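Local atomic coordinates of fructose 1-phosphate kinase (Staphylococcus aureus, PDB entry 2JG5), a protein that probably phosphorylates fructose 1-phosphate to fructose 1,6-bisphosphate at the expense of ATP, and perhaps tagatose 6-phosphate in the same way. Residues 213-216 / 222-225; 118-123 / 127-132; 96-101 / 241-246; 276-281 / 288-293. One frame throughout, in Å; residues are numbered along the deposited sequence.

Interaction 1. Residues 213-216 / 222-225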
loop_
_atom_site.group_PDB
_atom_site.type_symbol
_atom_site.label_atom_id
_atom_site.label_comp_id
_atom_site.label_asym_id
_atom_site.label_seq_id
_atom_site.Cartn_x
_atom_site.Cartn_y
_atom_site.Cartn_z
ATOM N N SER A 213 -36.618 5.525 14.379
ATOM C CA SER A 213 -36.353 6.955 14.340
ATOM C C SER A 213 -35.454 7.260 13.144
ATOM O O SER A 213 -34.950 6.342 12.495
ATOM C CB SER A 213 -35.703 7.428 15.637
ATOM O OG SER A 213 -34.507 6.727 15.903
ATOM N N VAL A 214 -35.269 8.544 12.847
ATOM C CA VAL A 214 -34.512 8.970 11.673
ATOM C C VAL A 214 -33.746 10.234 12.019
ATOM O O VAL A 214 -34.323 11.174 12.559
ATOM C CB VAL A 214 -35.442 9.282 10.455
ATOM C CG1 VAL A 214 -34.644 9.795 9.256
ATOM C CG2 VAL A 214 -36.272 8.071 10.053
ATOM N N ILE A 215 -32.450 10.242 11.723
ATOM C CA ILE A 215 -31.657 11.470 11.767
ATOM C C ILE A 215 -31.434 11.942 10.345
ATOM O O ILE A 215 -30.973 11.182 9.497
ATOM C CB ILE A 215 -30.294 11.283 12.463
ATOM C CG1 ILE A 215 -30.489 10.872 13.919
ATOM C CG2 ILE A 215 -29.481 12.569 12.393
ATOM C CD1 ILE A 215 -29.207 10.387 14.589
ATOM N N VAL A 216 -31.786 13.192 10.081
ATOM C CA VAL A 216 -31.605 13.751 8.756
ATOM C C VAL A 216 -30.507 14.803 8.826
ATOM O O VAL A 216 -30.628 15.812 9.539
ATOM C CB VAL A 216 -32.905 14.336 8.176
ATOM C CG1 VAL A 216 -32.666 14.866 6.770
ATOM C CG2 VAL A 216 -33.993 13.292 8.151
ATOM N N GLY A 222 -26.891 21.833 10.612
ATOM C CA GLY A 222 -27.290 20.961 11.702
ATOM C C GLY A 222 -27.942 19.671 11.253
ATOM O O GLY A 222 -27.550 19.080 10.250
ATOM N N ALA A 223 -28.936 19.230 12.015
ATOM C CA ALA A 223 -29.613 17.965 11.750
ATOM C C ALA A 223 -30.984 17.938 12.400
ATOM O O ALA A 223 -31.268 18.717 13.306
ATOM C CB ALA A 223 -28.767 16.778 12.245
ATOM N N ILE A 224 -31.833 17.036 11.930
ATOM C CA ILE A 224 -33.132 16.835 12.548
ATOM C C ILE A 224 -33.328 15.375 12.914
ATOM O O ILE A 224 -33.135 14.477 12.090
ATOM C CB ILE A 224 -34.296 17.353 11.667
ATOM C CG1 ILE A 224 -34.172 18.875 11.487
ATOM C CG2 ILE A 224 -35.651 16.963 12.280
ATOM C CD1 ILE A 224 -35.138 19.481 10.540
ATOM N N TYR A 225 -33.697 15.153 14.168
ATOM C CA TYR A 225 -34.065 13.833 14.636
ATOM C C TYR A 225 -35.581 13.728 14.533
ATOM O O TYR A 225 -36.288 14.652 14.940
ATOM C CB TYR A 225 -33.601 13.634 16.083
ATOM C CG TYR A 225 -34.165 12.387 16.726
ATOM C CD1 TYR A 225 -33.458 11.180 16.698
ATOM C CD2 TYR A 225 -35.417 12.407 17.338
ATOM C CE1 TYR A 225 -33.981 10.039 17.282
ATOM C CE2 TYR A 225 -35.952 11.273 17.914
ATOM C CZ TYR A 225 -35.230 10.097 17.888
ATOM O OH TYR A 225 -35.773 8.981 18.469
#
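Tyr225 reaches back along the neighbouring strand from its place opposite Ile215, so that its ring passes Ile215 and its hydroxyl ends at Ser213. With CG anti to the backbone N (chi1 169°) and the ring turned nearly perpendicular to the CA-CB-CG plane (chi2 93°), it presents an edge to Ile215, whose CG1 lies near the ring plane, 4.1 Å from Tyr225 CD1. Farther out, Ser213 CB approaches the ring obliquely and lies 3.2 Å from Tyr225 OH. The methylene makes the closest contact of the serine; Ser213 OG is hydrogen-bonded to Leu176 O, and Tyr225 OH makes a weak hydrogen bond to Asp227 OD1. The other branch of Ile215, CG2, lies 4.3 Å from Ala223 CB, so one isoleucine spans two residues of the facing strand.

Ile215 and Tyr225 form a non-hydrogen-bonded antiparallel pair, and Val216 with Ile224 the hydrogen-bonded pair beside it. Val216 N donates to Ile224 O at 2.7 Å, and Ile224 N returns the bond to Val216 O at 2.9 Å. Ile224 O also receives a CA-H...O contact from Ile215 CA, at 3.4 Å.

This is a beta hairpin whose two strands form one end of a four-stranded antiparallel sheet. Val216 and Ile224 project from the face packed on Val199 of helix 196-208, whereas Ile215 and Ala223 meet Phe269 of helix 265-280. Backbone bonds continue from 223-226 to strand 230-235, and the backbone of Ile215 is hydrogen-bonded to that of Ile178 in strand 177-178.

Interaction 2. Residues 118-123 / 127-132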
loop_
_atom_site.group_PDB
_atom_site.type_symbol
_atom_site.label_atom_id
_atom_site.label_comp_id
_atom_site.label_asym_id
_atom_site.label_seq_id
_atom_site.Cartn_x
_atom_site.Cartn_y
_atom_site.Cartn_z
ATOM N N GLN A 118 -23.454 -15.369 10.513
ATOM C CA GLN A 118 -23.442 -16.272 11.665
ATOM C C GLN A 118 -23.091 -15.508 12.938
ATOM O O GLN A 118 -23.575 -15.852 14.017
ATOM C CB GLN A 118 -22.489 -17.462 11.454
ATOM C CG GLN A 118 -22.418 -18.463 12.635
ATOM C CD GLN A 118 -23.678 -19.307 12.797
ATOM O OE1 GLN A 118 -24.428 -19.513 11.844
ATOM N NE2 GLN A 118 -23.907 -19.809 14.008
ATOM N N GLN A 119 -22.266 -14.470 12.801
ATOM C CA GLN A 119 -21.921 -13.604 13.922
ATOM C C GLN A 119 -23.099 -12.746 14.346
ATOM O O GLN A 119 -23.298 -12.506 15.536
ATOM C CB GLN A 119 -20.746 -12.701 13.575
ATOM C CG GLN A 119 -19.448 -13.435 13.384
ATOM C CD GLN A 119 -18.311 -12.497 13.097
ATOM O OE1 GLN A 119 -18.484 -11.484 12.416
ATOM N NE2 GLN A 119 -17.129 -12.824 13.619
ATOM N N ILE A 120 -23.869 -12.266 13.370
ATOM C CA ILE A 120 -25.044 -11.449 13.663
ATOM C C ILE A 120 -26.120 -12.315 14.314
ATOM O O ILE A 120 -26.890 -11.831 15.144
ATOM C CB ILE A 120 -25.603 -10.751 12.403
ATOM C CG1 ILE A 120 -24.479 -10.077 11.592
ATOM C CG2 ILE A 120 -26.742 -9.773 12.768
ATOM C CD1 ILE A 120 -23.690 -8.967 12.309
ATOM N N LYS A 121 -26.160 -13.594 13.929
ATOM C CA LYS A 121 -27.041 -14.577 14.557
ATOM C C LYS A 121 -26.792 -14.774 16.056
ATOM O O LYS A 121 -27.689 -15.235 16.776
ATOM C CB LYS A 121 -26.973 -15.923 13.824
ATOM C CG LYS A 121 -27.844 -15.970 12.571
ATOM C CD LYS A 121 -27.526 -17.154 11.659
ATOM C CE LYS A 121 -28.266 -16.997 10.325
ATOM N NZ LYS A 121 -27.834 -17.987 9.290
ATOM N N ASN A 122 -25.596 -14.428 16.528
ATOM C CA ASN A 122 -25.252 -14.640 17.935
ATOM C C ASN A 122 -25.462 -13.423 18.821
ATOM O O ASN A 122 -25.086 -13.441 19.997
ATOM C CB ASN A 122 -23.830 -15.182 18.073
ATOM C CG ASN A 122 -23.694 -16.600 17.532
ATOM O OD1 ASN A 122 -24.471 -17.490 17.887
ATOM N ND2 ASN A 122 -22.702 -16.817 16.673
ATOM N N THR A 123 -26.090 -12.390 18.258
ATOM C CA THR A 123 -26.459 -11.189 19.005
ATOM C C THR A 123 -27.694 -11.390 19.897
ATOM O O THR A 123 -28.462 -12.347 19.734
ATOM C CB THR A 123 -26.688 -9.946 18.082
ATOM O OG1 THR A 123 -27.666 -10.250 17.080
ATOM C CG2 THR A 123 -25.399 -9.510 17.426
ATOM N N ASP A 127 -27.829 -5.843 22.387
ATOM C CA ASP A 127 -26.781 -5.441 21.454
ATOM C C ASP A 127 -27.253 -4.394 20.451
ATOM O O ASP A 127 -28.446 -4.290 20.136
ATOM C CB ASP A 127 -26.236 -6.648 20.667
ATOM C CG ASP A 127 -25.493 -7.653 21.538
ATOM O OD1 ASP A 127 -25.204 -7.382 22.728
ATOM O OD2 ASP A 127 -25.196 -8.742 21.021
ATOM N N ILE A 128 -26.289 -3.626 19.952
ATOM C CA ILE A 128 -26.508 -2.692 18.863
ATOM C C ILE A 128 -25.614 -3.145 17.721
ATOM O O ILE A 128 -24.423 -3.419 17.909
ATOM C CB ILE A 128 -26.192 -1.219 19.273
ATOM C CG1 ILE A 128 -26.930 -0.865 20.580
ATOM C CG2 ILE A 128 -26.471 -0.224 18.090
ATOM C CD1 ILE A 128 -26.923 0.597 20.953
ATOM N N VAL A 129 -26.218 -3.262 16.546
ATOM C CA VAL A 129 -25.492 -3.569 15.330
ATOM C C VAL A 129 -25.596 -2.355 14.401
ATOM O O VAL A 129 -26.706 -1.939 14.009
ATOM C CB VAL A 129 -26.017 -4.872 14.658
ATOM C CG1 VAL A 129 -25.236 -5.173 13.376
ATOM C CG2 VAL A 129 -25.917 -6.057 15.645
ATOM N N ILE A 130 -24.432 -1.778 14.096
ATOM C CA ILE A 130 -24.311 -0.639 13.180
ATOM C C ILE A 130 -23.714 -1.137 11.865
ATOM O O ILE A 130 -22.601 -1.666 11.832
ATOM C CB ILE A 130 -23.413 0.488 13.758
ATOM C CG1 ILE A 130 -23.903 0.911 15.151
ATOM C CG2 ILE A 130 -23.365 1.702 12.800
ATOM C CD1 ILE A 130 -22.816 1.418 16.076
ATOM N N VAL A 131 -24.463 -0.971 10.781
ATOM C CA VAL A 131 -23.984 -1.384 9.477
ATOM C C VAL A 131 -23.858 -0.134 8.637
ATOM O O VAL A 131 -24.826 0.589 8.427
ATOM C CB VAL A 131 -24.911 -2.446 8.807
ATOM C CG1 VAL A 131 -24.254 -3.027 7.550
ATOM C CG2 VAL A 131 -25.236 -3.556 9.780
ATOM N N ALA A 132 -22.639 0.130 8.185
ATOM C CA ALA A 132 -22.350 1.355 7.483
ATOM C C ALA A 132 -21.394 1.081 6.343
ATOM O O ALA A 132 -20.361 0.404 6.525
ATOM C CB ALA A 132 -21.769 2.405 8.441
#
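Thr123 and Val129 meet through methyl groups, their side chains crossing at about a right angle with Thr123 CG2 3.9 Å from Val129 CG2. The other valine branch, CG1, takes Ile120 CD1 at 4.2 Å. Val129 thus spreads its two methyls between the last turn of helix 110-120 and the turn that follows it, while Ile150 and Thr151 of helix 143-154 also touch Ile120.

The polar contacts hold the threonine and the aspartate in place. Thr123 OG1 sits between its backbone N and carbonyl carbon (chi1 55°), which carries it back over the type I turn 120-123 to donate to Ile120 O at 2.6 Å, in the carbonyl plane. The same oxygen accepts Thr123 N, so two donors close the turn, and Thr123 OG1 is also hydrogen-bonded to Thr154 OG1. Asp127 OD2 comes within 3.4 Å of Thr123 CA, a van der Waals approach; its hydrogen bond is to the backbone N of Thr124.

Here helix 110-120 gives way, through a short loop, to strand 128-132, which runs parallel between strands 2-6 and 157-161: the helix-to-strand passage of the alpha/beta core in the ribokinase-like fold.

Interaction 3. Residues 96-101 / 241-246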
loop_
_atom_site.group_PDB
_atom_site.type_symbol
_atom_site.label_atom_id
_atom_site.label_comp_id
_atom_site.label_asym_id
_atom_site.label_seq_id
_atom_site.Cartn_x
_atom_site.Cartn_y
_atom_site.Cartn_z
ATOM N N GLY A 96 -2.250 20.933 -2.745
ATOM C CA GLY A 96 -3.172 22.031 -2.483
ATOM C C GLY A 96 -4.585 21.505 -2.676
ATOM O O GLY A 96 -5.529 21.970 -2.043
ATOM N N GLN A 97 -4.723 20.528 -3.564
ATOM C CA GLN A 97 -5.998 19.861 -3.786
ATOM C C GLN A 97 -6.058 18.532 -3.020
ATOM O O GLN A 97 -5.022 17.967 -2.655
ATOM C CB GLN A 97 -6.232 19.640 -5.287
ATOM C CG GLN A 97 -6.633 20.907 -6.066
ATOM C CD GLN A 97 -5.455 21.620 -6.704
ATOM O OE1 GLN A 97 -4.625 21.000 -7.373
ATOM N NE2 GLN A 97 -5.387 22.935 -6.517
ATOM N N GLU A 98 -7.272 18.054 -2.763
ATOM C CA GLU A 98 -7.470 16.772 -2.083
ATOM C C GLU A 98 -8.089 15.752 -3.044
ATOM O O GLU A 98 -9.231 15.898 -3.496
ATOM C CB GLU A 98 -8.323 16.938 -0.822
ATOM C CG GLU A 98 -7.899 18.106 0.071
ATOM C CD GLU A 98 -8.467 18.016 1.477
ATOM O OE1 GLU A 98 -9.332 18.855 1.821
ATOM O OE2 GLU A 98 -8.052 17.104 2.233
ATOM N N THR A 99 -7.313 14.723 -3.354
ATOM C CA THR A 99 -7.653 13.784 -4.407
ATOM C C THR A 99 -7.703 12.375 -3.836
ATOM O O THR A 99 -6.680 11.843 -3.441
ATOM C CB THR A 99 -6.605 13.865 -5.549
ATOM O OG1 THR A 99 -6.559 15.205 -6.060
ATOM C CG2 THR A 99 -6.940 12.915 -6.672
ATOM N N GLU A 100 -8.894 11.783 -3.787
ATOM C CA GLU A 100 -9.050 10.415 -3.313
ATOM C C GLU A 100 -9.024 9.420 -4.470
ATOM O O GLU A 100 -9.580 9.675 -5.536
ATOM C CB GLU A 100 -10.353 10.255 -2.529
ATOM C CG GLU A 100 -10.416 10.997 -1.196
ATOM C CD GLU A 100 -11.614 10.586 -0.329
ATOM O OE1 GLU A 100 -12.253 9.549 -0.615
ATOM O OE2 GLU A 100 -11.910 11.305 0.658
ATOM N N ILE A 101 -8.358 8.295 -4.252
ATOM C CA ILE A 101 -8.385 7.164 -5.178
ATOM C C ILE A 101 -8.802 5.927 -4.395
ATOM O O ILE A 101 -8.011 5.348 -3.649
ATOM C CB ILE A 101 -7.020 6.910 -5.884
ATOM C CG1 ILE A 101 -6.487 8.202 -6.510
ATOM C CG2 ILE A 101 -7.168 5.806 -6.956
ATOM C CD1 ILE A 101 -5.000 8.188 -6.771
ATOM N N VAL A 241 -14.998 24.699 8.019
ATOM C CA VAL A 241 -14.981 23.285 7.678
ATOM C C VAL A 241 -13.564 22.932 7.217
ATOM O O VAL A 241 -13.061 23.497 6.239
ATOM C CB VAL A 241 -16.008 22.996 6.555
ATOM C CG1 VAL A 241 -15.667 21.706 5.807
ATOM C CG2 VAL A 241 -17.426 22.953 7.123
ATOM N N VAL A 242 -12.908 22.036 7.945
ATOM C CA VAL A 242 -11.564 21.601 7.585
ATOM C C VAL A 242 -11.647 20.352 6.716
ATOM O O VAL A 242 -11.162 20.346 5.584
ATOM C CB VAL A 242 -10.675 21.339 8.828
ATOM C CG1 VAL A 242 -9.286 20.885 8.410
ATOM C CG2 VAL A 242 -10.579 22.581 9.698
ATOM N N ASN A 243 -12.281 19.306 7.248
ATOM C CA ASN A 243 -12.394 18.019 6.573
ATOM C C ASN A 243 -13.601 17.247 7.088
ATOM O O ASN A 243 -13.607 16.786 8.228
ATOM C CB ASN A 243 -11.116 17.205 6.791
ATOM C CG ASN A 243 -10.979 16.069 5.819
ATOM O OD1 ASN A 243 -11.921 15.325 5.572
ATOM N ND2 ASN A 243 -9.789 15.921 5.260
ATOM N N THR A 244 -14.614 17.103 6.236
ATOM C CA THR A 244 -15.868 16.455 6.625
ATOM C C THR A 244 -15.836 14.948 6.464
ATOM O O THR A 244 -16.802 14.266 6.819
ATOM C CB THR A 244 -17.095 17.001 5.854
ATOM O OG1 THR A 244 -16.948 16.726 4.457
ATOM C CG2 THR A 244 -17.253 18.493 6.063
ATOM N N VAL A 245 -14.740 14.421 5.927
ATOM C CA VAL A 245 -14.590 12.971 5.857
ATOM C C VAL A 245 -14.692 12.410 7.280
ATOM O O VAL A 245 -13.982 12.854 8.185
ATOM C CB VAL A 245 -13.273 12.525 5.156
ATOM C CG1 VAL A 245 -13.133 10.998 5.177
ATOM C CG2 VAL A 245 -13.212 13.049 3.715
ATOM N N GLY A 246 -15.616 11.471 7.469
ATOM C CA GLY A 246 -15.846 10.867 8.775
ATOM C C GLY A 246 -16.911 11.501 9.661
ATOM O O GLY A 246 -17.277 10.918 10.695
#
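Asn243 OD1 accepts the backbone N of Val245 at 3.0 Å, in the plane of its own amide, and this bond closes an Asx turn just ahead of helix 247-260. The turn leads into the GSGD sequence that begins at Gly246, the N-cap of that helix; in pfkB and ribokinase relatives this motif supplies the catalytic base and an anion hole at the helix start, and it probably does so here. Facing the turn is strand 98-102, an outer strand of the four-stranded lid sheet, so the contact bridges the lid and the main alpha/beta domain.

The bridge is loose and lies at the surface. Asn243 has CG anti to its backbone N (chi1 -163°), which brings the amide toward the strand. With OD1 engaged in the turn, Asn243 ND2 faces the strand, 3.7 Å from Glu98 OE2. Carboxylate and amide planes stand 85° apart, and the spacing suits an electrostatic approach rather than a hydrogen bond.

Glu100, two residues along the strand, reaches out from the same side as Glu98 and has one oxygen tied up, OE1 being in a salt bridge with Lys92 of strand 88-94. In the dimer the edge of the strand not paired with 88-94 joins a strand of the second subunit: Glu100 and Ile101 pair with it in parallel fashion, and Thr99 OG1 bonds to the backbone N of Asp23 of that subunit. The other oxygen of Glu100 meets Val245 from the opposite direction, OE2 lying 3.8 Å from the methyl CG2.

Interaction 4. Residues 276-281 / 288-293; sequences GTATAF and RDAIEK
This is a small apolar helix-to-helix contact, made where the end of helix 265-280 passes the start of helix 288-295, and one methyl group carries it. Ala278 CB points at the second helix and settles against the backbone between Ala290 and Ile291, 3.9 Å from Ala290 O and 4.0 Å from Ile291 N. Beside it Ala290 CB lies 4.0 Å away, pointing back toward helix 265-280. Ile291 brings the CG1 branch to 4.1 Å from Ala278 CB; with chi1 at -69°, CG1 stands beside its own backbone N, which places it along the flank of the alanine. With only a methyl on Ala278, its CA comes to 5.5 Å from Ile291 CA.

The two helices lie toward the C-terminal end of the ribokinase-like fold, between strand 230-235 and strand 299-303 in the chain, and helix 265-280 also packs on the antiparallel sheet. Ala286 in the connecting loop and Ile294 one turn farther on extend the apolar patch around Ala278.

On another side of helix 288-295, Arg288 NE forms a salt bridge with Glu292 OE2, one turn on, at 2.9 Å and nearly straight (173°). The carboxylate oxygen lies in the guanidinium plane, and Arg288 NH1 makes a second salt bridge, to Asp50.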
loop_
_atom_site.group_PDB
_atom_site.type_symbol
_atom_site.label_atom_id
_atom_site.label_comp_id
_atom_site.label_asym_id
_atom_site.label_seq_id
_atom_site.Cartn_x
_atom_site.Cartn_y
_atom_site.Cartn_z
ATOM N N GLY A 276 -20.117 15.062 14.755
ATOM C CA GLY A 276 -20.025 15.310 13.325
ATOM C C GLY A 276 -19.465 16.680 13.003
ATOM O O GLY A 276 -18.763 16.854 12.006
ATOM N N THR A 277 -19.780 17.652 13.852
ATOM C CA THR A 277 -19.257 18.999 13.707
ATOM C C THR A 277 -17.774 19.025 14.037
ATOM O O THR A 277 -16.969 19.493 13.233
ATOM C CB THR A 277 -20.013 19.995 14.590
ATOM O OG1 THR A 277 -21.412 19.903 14.298
ATOM C CG2 THR A 277 -19.535 21.434 14.326
ATOM N N ALA A 278 -17.423 18.506 15.214
ATOM C CA ALA A 278 -16.037 18.481 15.682
ATOM C C ALA A 278 -15.065 17.791 14.700
ATOM O O ALA A 278 -13.954 18.283 14.475
ATOM C CB ALA A 278 -15.965 17.854 17.061
ATOM N N THR A 279 -15.501 16.680 14.111
ATOM C CA THR A 279 -14.783 15.989 13.031
ATOM C C THR A 279 -14.584 16.900 11.829
ATOM O O THR A 279 -13.454 17.072 11.358
ATOM C CB THR A 279 -15.533 14.700 12.588
ATOM O OG1 THR A 279 -15.530 13.770 13.665
ATOM C CG2 THR A 279 -14.864 14.050 11.382
ATOM N N ALA A 280 -15.684 17.491 11.356
ATOM C CA ALA A 280 -15.658 18.462 10.253
ATOM C C ALA A 280 -14.607 19.559 10.448
ATOM O O ALA A 280 -13.959 19.978 9.486
ATOM C CB ALA A 280 -17.039 19.071 10.045
ATOM N N PHE A 281 -14.428 19.989 11.699
ATOM C CA PHE A 281 -13.481 21.044 12.062
ATOM C C PHE A 281 -12.067 20.521 12.345
ATOM O O PHE A 281 -11.286 21.187 13.024
ATOM C CB PHE A 281 -13.989 21.808 13.299
ATOM C CG PHE A 281 -15.233 22.630 13.065
ATOM C CD1 PHE A 281 -15.719 22.874 11.776
ATOM C CD2 PHE A 281 -15.904 23.198 14.152
ATOM C CE1 PHE A 281 -16.871 23.653 11.574
ATOM C CE2 PHE A 281 -17.047 23.984 13.970
ATOM C CZ PHE A 281 -17.538 24.209 12.676
ATOM N N ARG A 288 -11.854 13.991 21.983
ATOM C CA ARG A 288 -12.872 14.060 23.030
ATOM C C ARG A 288 -13.161 15.498 23.459
ATOM O O ARG A 288 -14.323 15.868 23.637
ATOM C CB ARG A 288 -12.456 13.208 24.243
ATOM C CG ARG A 288 -13.516 13.116 25.355
ATOM C CD ARG A 288 -14.836 12.539 24.830
ATOM N NE ARG A 288 -15.859 12.416 25.865
ATOM C CZ ARG A 288 -15.907 11.442 26.774
ATOM N NH1 ARG A 288 -14.987 10.484 26.800
ATOM N NH2 ARG A 288 -16.886 11.433 27.670
ATOM N N ASP A 289 -12.103 16.296 23.609
ATOM C CA ASP A 289 -12.226 17.685 24.055
ATOM C C ASP A 289 -12.844 18.609 23.015
ATOM O O ASP A 289 -13.488 19.590 23.372
ATOM C CB ASP A 289 -10.874 18.243 24.513
ATOM C CG ASP A 289 -10.364 17.570 25.776
ATOM O OD1 ASP A 289 -10.993 16.580 26.226
ATOM O OD2 ASP A 289 -9.336 18.033 26.312
ATOM N N ALA A 290 -12.638 18.301 21.735
ATOM C CA ALA A 290 -13.305 19.037 20.659
ATOM C C ALA A 290 -14.806 18.763 20.681
ATOM O O ALA A 290 -15.614 19.670 20.492
ATOM C CB ALA A 290 -12.710 18.684 19.303
ATOM N N ILE A 291 -15.160 17.504 20.930
ATOM C CA ILE A 291 -16.553 17.075 20.997
ATOM C C ILE A 291 -17.281 17.762 22.151
ATOM O O ILE A 291 -18.356 18.326 21.949
ATOM C CB ILE A 291 -16.672 15.526 21.113
ATOM C CG1 ILE A 291 -16.225 14.850 19.805
ATOM C CG2 ILE A 291 -18.104 15.113 21.508
ATOM C CD1 ILE A 291 -15.914 13.349 19.926
ATOM N N GLU A 292 -16.689 17.719 23.343
ATOM C CA GLU A 292 -17.294 18.297 24.547
ATOM C C GLU A 292 -17.427 19.805 24.445
ATOM O O GLU A 292 -18.457 20.369 24.813
ATOM C CB GLU A 292 -16.485 17.951 25.798
ATOM C CG GLU A 292 -16.379 16.465 26.082
ATOM C CD GLU A 292 -17.728 15.778 26.186
ATOM O OE1 GLU A 292 -18.692 16.421 26.640
ATOM O OE2 GLU A 292 -17.819 14.588 25.824
ATOM N N LYS A 293 -16.373 20.444 23.948
ATOM C CA LYS A 293 -16.369 21.875 23.678
ATOM C C LYS A 293 -17.544 22.224 22.785
ATOM O O LYS A 293 -18.268 23.175 23.061
ATOM C CB LYS A 293 -15.058 22.268 22.993
ATOM C CG LYS A 293 -14.847 23.763 22.781
ATOM C CD LYS A 293 -13.348 24.081 22.702
ATOM C CE LYS A 293 -12.664 23.963 24.076
ATOM N NZ LYS A 293 -11.193 24.187 24.020
#

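How the interactions relate
Interactions 3 and 4 touch: Ala280 O, at the end of helix 265-280, probably accepts hydrogen bonds from Val242 N at 2.8 Å and Asn243 N at 2.9 Å, tying the loop before helix 247-260 to the helix pair. Interaction 1 lies about 18 Å from interaction 4, centre to centre; helix 265-280, which carries one half of interaction 4, also packs on its hairpin. Interaction 2, where helix 110-120 meets the central parallel sheet, is about 28 Å from interaction 4 and 31 Å from interaction 3, across the chain's centre from both. Interactions 2 and 1 lie in the chain between the two halves of interaction 3, which brings the lid against the main domain, and interaction 4 follows last.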